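PDB 6J3A: gamma-glutamyltranspeptidase from Streptomyces lincolnensis, which probably cleaves or transfers gamma-glutamyl-like groups as an LmbA-like homologue of gamma-glutamyltranspeptidase in the N-terminal nucleophile hydrolase clan. Local coordinates for residues A[59-64]-A[109-114]; A[274-279]-A[476-481]. All blocks are in the same frame, centred on the assembly; numbering follows the deposited sequence.

Interaction 1 of 2, residues A[59-64]-A[109-114]; sequences GEVPIL and PGAFDA
Gly59 gives its carbonyl oxygen to the loop that runs into helix 111-122, and two consecutive N-H groups grip it. Gly110 N and Ala111 N each lie 3.1 Å from Gly59 O, the Ala111 bond being the straighter (160° against 145° at the hydrogen). A water then joins Gly59 O to Phe112 N, so the first helical N-H, that of Ala111, meets the carbonyl directly and that of Phe112 meets it through the water, which probably suits the positive end of the helix. At Glu60 the backbone does the touching: Glu60 C rests 3.8 Å from Ala111 CB, and the carboxylate turns off to a salt bridge with Arg459. Val61 follows with CG1 set between the backbone N and the carbonyl carbon (chi1 63°), where it reaches the helix 4.0 Å from both Ala111 CB and Ala114 CB. Past Pro62, the CD1 tip of Ile63 meets Ala114 CB at 4.3 Å, and both it and Val61 also touch Trp115 one residue on. This is helix-on-sheet packing, with small alanines against branched strand residues, in keeping with the layered alpha/beta core of the N-terminal nucleophile hydrolases.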
# COMPACT_ATOMS: atom_id res chain seq x y z
N GLY A 59 -25.67 8.11 -8.05
CA GLY A 59 -25.67 8.45 -6.63
C GLY A 59 -25.29 9.90 -6.39
O GLY A 59 -25.66 10.79 -7.17
N GLU A 60 -24.53 10.13 -5.32
CA GLU A 60 -24.25 11.47 -4.78
C GLU A 60 -22.82 11.60 -4.37
O GLU A 60 -22.14 10.60 -4.21
CB GLU A 60 -25.07 11.71 -3.51
CG GLU A 60 -26.55 11.55 -3.71
CD GLU A 60 -27.14 10.24 -3.26
OE1 GLU A 60 -28.32 10.07 -3.58
OE2 GLU A 60 -26.47 9.39 -2.61
N VAL A 61 -22.39 12.84 -4.15
CA VAL A 61 -21.09 13.12 -3.56
C VAL A 61 -21.01 14.56 -3.05
O VAL A 61 -21.32 15.49 -3.79
CB VAL A 61 -19.93 12.83 -4.56
CG1 VAL A 61 -19.99 13.73 -5.79
CG2 VAL A 61 -18.59 12.97 -3.87
N PRO A 62 -20.63 14.75 -1.77
CA PRO A 62 -20.06 16.03 -1.33
C PRO A 62 -18.56 16.07 -1.61
O PRO A 62 -17.86 15.12 -1.28
CB PRO A 62 -20.30 16.05 0.19
CG PRO A 62 -21.05 14.81 0.52
CD PRO A 62 -20.94 13.87 -0.63
N ILE A 63 -18.07 17.16 -2.19
CA ILE A 63 -16.64 17.33 -2.42
C ILE A 63 -16.13 18.55 -1.66
O ILE A 63 -16.68 19.64 -1.80
CB ILE A 63 -16.32 17.48 -3.92
CG1 ILE A 63 -16.98 16.37 -4.73
CG2 ILE A 63 -14.80 17.47 -4.14
CD1 ILE A 63 -17.00 16.64 -6.22
N LEU A 64 -15.08 18.35 -0.86
CA LEU A 64 -14.35 19.43 -0.22
C LEU A 64 -13.07 19.68 -0.99
O LEU A 64 -12.23 18.79 -1.08
CB LEU A 64 -13.99 19.07 1.21
CG LEU A 64 -15.04 19.38 2.26
CD1 LEU A 64 -14.71 18.65 3.54
CD2 LEU A 64 -15.12 20.88 2.51
N PRO A 109 -30.20 12.40 -9.28
CA PRO A 109 -28.76 12.05 -9.23
C PRO A 109 -27.85 13.27 -9.29
O PRO A 109 -27.98 14.09 -10.19
CB PRO A 109 -28.57 11.17 -10.46
CG PRO A 109 -29.91 10.55 -10.68
CD PRO A 109 -30.93 11.57 -10.26
N GLY A 110 -26.96 13.39 -8.31
CA GLY A 110 -26.13 14.59 -8.15
C GLY A 110 -24.64 14.44 -8.39
O GLY A 110 -23.94 15.43 -8.67
N ALA A 111 -24.13 13.22 -8.29
CA ALA A 111 -22.71 12.96 -8.41
C ALA A 111 -22.13 13.32 -9.77
O ALA A 111 -21.09 13.96 -9.85
CB ALA A 111 -22.42 11.50 -8.10
N PHE A 112 -22.80 12.93 -10.84
CA PHE A 112 -22.25 13.15 -12.16
C PHE A 112 -21.97 14.62 -12.44
O PHE A 112 -20.86 14.98 -12.81
CB PHE A 112 -23.15 12.61 -13.26
CG PHE A 112 -22.54 12.77 -14.63
CD1 PHE A 112 -21.60 11.87 -15.09
CD2 PHE A 112 -22.87 13.86 -15.42
CE1 PHE A 112 -21.02 12.03 -16.34
CE2 PHE A 112 -22.30 14.03 -16.67
CZ PHE A 112 -21.36 13.12 -17.13
N ASP A 113 -22.98 15.46 -12.26
CA ASP A 113 -22.83 16.89 -12.53
C ASP A 113 -21.74 17.52 -11.65
O ASP A 113 -20.99 18.38 -12.11
CB ASP A 113 -24.15 17.65 -12.34
CG ASP A 113 -24.13 19.01 -13.01
OD1 ASP A 113 -24.11 19.06 -14.26
OD2 ASP A 113 -24.10 20.04 -12.29
N ALA A 114 -21.66 17.07 -10.40
CA ALA A 114 -20.63 17.51 -9.47
C ALA A 114 -19.22 17.23 -9.98
O ALA A 114 -18.38 18.12 -9.95
CB ALA A 114 -20.83 16.86 -8.11
O HOH W 1 -25.33 11.29 -10.40

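Interaction 2 of 2, residues A[274-279]-A[476-481]; sequences GPWSQG and GRRPRT
Trp276 and Arg478 form a cation-pi stack beside a single parallel-type beta bridge, in which Ser277 is paired with Thr481. From the start of the Trp276 side chain, CB lies 3.8 Å from Arg478 NH2, and CG, set between the backbone N and the carbonyl carbon (chi1 55°), lies 3.5 Å from Arg478 CZ, so the guanidinium covers one face of the five-membered ring with the planes only 22° apart. CD1 sits beneath both terminal nitrogens. NE1 is 3.2 Å from Arg478 NH1, yet these are two donors, and each turns to Glu258: NE1 to OE1, NH1 to OE2. Asp322 holds NH2, so the guanidinium is fixed by two acids as well as by the ring. At the six-membered end, CE3 and CZ3 each lie 3.9 Å from Thr481 CG2; on the face turned away from Arg478, Gly274 O and Ser277 CB sit toward the rim. An alanine at Trp276 would probably leave the guanidinium without a flat surface to rest on, Glu258 OE1 without its indole N-H, and a gap beside Thr481 CG2. The backbones are tied by Thr481 N to Trp276 O at 3.1 Å and by Gln278 N to Thr481 O at 2.9 Å. Just before helix 280-288, Ser277 OG donates to Gly274 O and accepts a capping bond from Gly279 N, 2.8 Å away.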
# COMPACT_ATOMS: atom_id res chain seq x y z
N GLY A 274 -22.08 21.74 4.85
CA GLY A 274 -23.18 22.36 5.62
C GLY A 274 -24.22 21.39 6.15
O GLY A 274 -24.25 20.22 5.75
N PRO A 275 -25.13 21.87 7.02
CA PRO A 275 -26.03 20.99 7.79
C PRO A 275 -27.12 20.26 6.99
O PRO A 275 -27.87 19.47 7.58
CB PRO A 275 -26.65 21.93 8.82
CG PRO A 275 -26.59 23.28 8.18
CD PRO A 275 -25.55 23.28 7.10
N TRP A 276 -27.21 20.50 5.68
CA TRP A 276 -27.88 19.56 4.75
C TRP A 276 -27.17 18.18 4.70
O TRP A 276 -27.76 17.19 4.25
CB TRP A 276 -28.03 20.16 3.33
CG TRP A 276 -26.74 20.61 2.72
CD1 TRP A 276 -26.23 21.87 2.76
CD2 TRP A 276 -25.78 19.80 2.01
NE1 TRP A 276 -25.01 21.91 2.12
CE2 TRP A 276 -24.71 20.66 1.65
CE3 TRP A 276 -25.72 18.45 1.65
CZ2 TRP A 276 -23.59 20.21 0.93
CZ3 TRP A 276 -24.60 18.00 0.93
CH2 TRP A 276 -23.56 18.88 0.58
N SER A 277 -25.90 18.14 5.11
CA SER A 277 -25.23 16.89 5.45
C SER A 277 -25.21 16.73 6.97
O SER A 277 -25.58 17.64 7.70
CB SER A 277 -23.80 16.91 4.91
OG SER A 277 -22.96 17.71 5.73
N GLN A 278 -24.76 15.58 7.46
CA GLN A 278 -24.43 15.43 8.89
C GLN A 278 -23.09 16.09 9.26
O GLN A 278 -22.69 16.06 10.43
CB GLN A 278 -24.39 13.95 9.32
CG GLN A 278 -23.25 13.12 8.73
CD GLN A 278 -23.07 11.75 9.39
OE1 GLN A 278 -22.67 10.79 8.74
NE2 GLN A 278 -23.34 11.66 10.69
N GLY A 279 -22.39 16.66 8.27
CA GLY A 279 -21.04 17.20 8.44
C GLY A 279 -20.79 17.94 9.74
O GLY A 279 -19.85 17.62 10.48
N GLY A 476 -37.56 19.78 -4.13
CA GLY A 476 -36.47 20.74 -4.40
C GLY A 476 -35.45 20.90 -3.28
O GLY A 476 -34.63 21.82 -3.30
N ARG A 477 -35.49 19.98 -2.31
CA ARG A 477 -34.62 20.02 -1.13
C ARG A 477 -33.83 18.74 -0.98
O ARG A 477 -34.32 17.66 -1.30
CB ARG A 477 -35.48 20.24 0.10
CG ARG A 477 -35.56 21.68 0.55
CD ARG A 477 -35.74 22.67 -0.57
NE ARG A 477 -36.34 23.89 -0.07
CZ ARG A 477 -35.77 25.10 -0.00
NH1 ARG A 477 -36.48 26.10 0.51
NH2 ARG A 477 -34.52 25.34 -0.43
N ARG A 478 -32.60 18.87 -0.48
CA ARG A 478 -31.74 17.71 -0.27
C ARG A 478 -32.22 16.93 0.93
O ARG A 478 -32.63 17.53 1.92
CB ARG A 478 -30.29 18.06 0.02
CG ARG A 478 -29.57 18.82 -1.07
CD ARG A 478 -29.57 20.29 -0.76
NE ARG A 478 -28.28 20.92 -0.91
CZ ARG A 478 -27.90 22.03 -0.28
NH1 ARG A 478 -26.69 22.51 -0.49
NH2 ARG A 478 -28.69 22.67 0.58
N PRO A 479 -32.13 15.60 0.87
CA PRO A 479 -32.30 14.88 2.12
C PRO A 479 -31.09 15.13 3.02
O PRO A 479 -30.00 15.54 2.56
CB PRO A 479 -32.34 13.42 1.68
CG PRO A 479 -31.53 13.39 0.43
CD PRO A 479 -31.72 14.72 -0.23
N ARG A 480 -31.29 14.87 4.30
CA ARG A 480 -30.22 14.99 5.27
C ARG A 480 -29.25 13.83 5.09
O ARG A 480 -29.52 12.71 5.52
CB ARG A 480 -30.81 15.02 6.67
CG ARG A 480 -29.87 15.57 7.72
CD ARG A 480 -29.45 14.48 8.66
NE ARG A 480 -30.51 14.13 9.59
CZ ARG A 480 -30.72 12.92 10.11
NH1 ARG A 480 -31.73 12.76 10.96
NH2 ARG A 480 -29.97 11.87 9.77
N THR A 481 -28.12 14.11 4.45
CA THR A 481 -27.24 13.05 3.90
C THR A 481 -26.10 12.69 4.86
O THR A 481 -25.55 13.57 5.53
CB THR A 481 -26.72 13.46 2.49
OG1 THR A 481 -26.10 12.34 1.86
CG2 THR A 481 -25.74 14.63 2.53

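From the N terminus, the 59-64/109-114 contact comes first, closing a loop of 44 residues that includes strand 73-77 and helix 87-92 and bringing helix 111-122 onto strand 61-66. Interaction 2 opens well after it has closed, so the two stand in series, neither nested nor crossed. Its loop of 196 residues is far longer and brings the approach to strand 486-490 against the turn ahead of helix 280-288. The centres lie about 13 Å apart, and the nearest atoms, about 4 Å apart, do not touch. Intermediaries join them: Gln78 is touched by Glu60 and hydrogen-bonded to Thr481 OG1 through its OE1, and Arg459 pairs with Glu60 while packing on Pro479 and Thr481.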